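Local coordinates for protein CheQ (Campylobacter jejuni subsp. jejuni, PDB 6A51) that probably acts as a regulator that, together with CheP, controls transcription of the core chemotaxis operon cheVAW, at residues A[49-54]-A[62-67]. Numbering follows the deposited sequence.
Sequences NVEIGR and FLHRNC
Over one face of the His64 imidazole lies OE1 of Glu51, off-centre toward the rim, its closest ring atom being CG of His64 at 3.2 Å. The carboxylate plane stands 81° from the ring, and the two side chains run side by side in the same direction. With CG anti to its own backbone N (chi1 -165°), His64 sets its ring alongside the Glu51 side chain. In the ring plane, at its edge, the backbone N of Asn66 makes a weak hydrogen bond to ND1 of His64. The Phe62 ring has the carbonyl O of Gly53 at its edge, near its plane. Backbone bonds pair the strands: Gly53 and Phe62 form an antiparallel hydrogen-bonded pair, Gly53 N to Phe62 O 2.9 Å and Phe62 N to Gly53 O 3.0 Å, while His64 N reaches Glu51 O at 3.0 Å. Ile52 and Leu63, the non-hydrogen-bonded pair between, touch through Ile52 CG2 and Leu63 CD2 (3.6 Å). Cys67 N bonds to His64 O, closing a turn over Arg65 and Asn66, and SG of Cys67, set between its own N and carbonyl carbon (chi1 88°), accepts a nearly straight hydrogen bond from Glu51 N at 3.4 Å. At Glu51 N the sulfur thus stands where a regular antiparallel pair would use the carbonyl of His64. This is a beta hairpin at the centre of a four-stranded mixed sheet: strand 15-18 runs parallel to 52-55 on its outer side, and 27-29 lies antiparallel to 62-64. Tyr27 meets His64 edge-to-face and also touches Phe62, while Leu63 packs on Phe33 of helix 30-37.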
# COMPACT_ATOMS: atom_id res chain seq x y z
N ASN A 49 -23.54 8.88 5.08
CA ASN A 49 -22.31 9.48 5.43
C ASN A 49 -21.38 8.38 5.11
O ASN A 49 -21.42 7.37 5.75
CB ASN A 49 -22.25 9.80 6.91
CG ASN A 49 -23.13 10.97 7.28
OD1 ASN A 49 -23.03 12.05 6.72
ND2 ASN A 49 -23.98 10.75 8.25
N VAL A 50 -20.62 8.55 4.04
CA VAL A 50 -19.67 7.53 3.62
C VAL A 50 -18.32 8.15 3.34
O VAL A 50 -18.22 9.14 2.61
CB VAL A 50 -20.16 6.79 2.36
CG1 VAL A 50 -20.40 7.78 1.23
CG2 VAL A 50 -19.15 5.73 1.94
N GLU A 51 -17.28 7.58 3.92
CA GLU A 51 -15.94 8.08 3.68
C GLU A 51 -15.22 6.97 2.94
O GLU A 51 -15.12 5.85 3.44
CB GLU A 51 -15.24 8.38 5.00
CG GLU A 51 -15.94 9.42 5.86
CD GLU A 51 -15.22 9.70 7.16
OE1 GLU A 51 -14.16 9.08 7.39
OE2 GLU A 51 -15.70 10.53 7.95
N ILE A 52 -14.72 7.27 1.75
CA ILE A 52 -14.03 6.27 1.01
C ILE A 52 -12.72 6.84 0.58
O ILE A 52 -12.50 8.01 0.64
CB ILE A 52 -14.79 5.81 -0.24
CG1 ILE A 52 -14.91 6.91 -1.24
CG2 ILE A 52 -16.15 5.29 0.11
CD1 ILE A 52 -15.22 6.41 -2.61
N GLY A 53 -11.82 5.96 0.18
CA GLY A 53 -10.52 6.38 -0.28
C GLY A 53 -10.11 5.48 -1.42
O GLY A 53 -10.57 4.34 -1.54
N ARG A 54 -9.23 6.02 -2.27
CA ARG A 54 -8.59 5.24 -3.32
C ARG A 54 -7.22 5.84 -3.58
O ARG A 54 -6.96 6.99 -3.23
CB ARG A 54 -9.43 5.22 -4.60
CG ARG A 54 -9.82 6.63 -5.06
CD ARG A 54 -10.46 6.65 -6.45
NE ARG A 54 -9.42 6.55 -7.46
CZ ARG A 54 -9.21 7.45 -8.40
NH1 ARG A 54 -9.99 8.51 -8.49
NH2 ARG A 54 -8.24 7.27 -9.28
N PHE A 62 -11.61 1.66 -0.76
CA PHE A 62 -11.42 1.42 0.66
C PHE A 62 -12.43 2.25 1.45
O PHE A 62 -12.70 3.40 1.12
CB PHE A 62 -9.98 1.77 1.09
CG PHE A 62 -8.93 0.94 0.41
CD1 PHE A 62 -8.44 1.29 -0.83
CD2 PHE A 62 -8.45 -0.21 1.01
CE1 PHE A 62 -7.49 0.52 -1.47
CE2 PHE A 62 -7.49 -1.00 0.38
CZ PHE A 62 -7.01 -0.63 -0.86
N LEU A 63 -12.99 1.65 2.50
CA LEU A 63 -13.96 2.31 3.36
C LEU A 63 -13.30 2.71 4.66
O LEU A 63 -12.59 1.92 5.27
CB LEU A 63 -15.15 1.39 3.64
CG LEU A 63 -15.85 0.87 2.38
CD1 LEU A 63 -16.85 -0.24 2.68
CD2 LEU A 63 -16.49 2.03 1.66
N HIS A 64 -13.53 3.95 5.07
CA HIS A 64 -13.00 4.41 6.34
C HIS A 64 -13.80 3.76 7.47
O HIS A 64 -15.04 3.73 7.40
CB HIS A 64 -13.05 5.93 6.40
CG HIS A 64 -12.22 6.52 7.49
ND1 HIS A 64 -12.39 6.21 8.82
CD2 HIS A 64 -11.20 7.42 7.44
CE1 HIS A 64 -11.52 6.88 9.55
NE2 HIS A 64 -10.79 7.62 8.74
N ARG A 65 -13.10 3.24 8.49
CA ARG A 65 -13.74 2.36 9.48
C ARG A 65 -14.80 3.08 10.28
O ARG A 65 -15.77 2.44 10.74
CB ARG A 65 -12.70 1.78 10.44
CG ARG A 65 -11.65 0.97 9.77
CD ARG A 65 -10.43 0.73 10.64
NE ARG A 65 -9.86 -0.54 10.23
CZ ARG A 65 -10.23 -1.71 10.71
NH1 ARG A 65 -11.12 -1.76 11.70
NH2 ARG A 65 -9.68 -2.83 10.23
N ASN A 66 -14.63 4.38 10.50
CA ASN A 66 -15.54 5.23 11.23
C ASN A 66 -16.92 5.28 10.57
O ASN A 66 -17.93 5.15 11.27
CB ASN A 66 -14.86 6.60 11.36
CG ASN A 66 -15.68 7.64 12.11
OD1 ASN A 66 -16.82 7.40 12.52
ND2 ASN A 66 -15.05 8.80 12.35
N CYS A 67 -16.99 5.34 9.24
CA CYS A 67 -18.27 5.43 8.55
C CYS A 67 -19.04 4.10 8.48
O CYS A 67 -20.18 4.10 7.99
CB CYS A 67 -18.06 5.99 7.13
SG CYS A 67 -17.69 4.79 5.79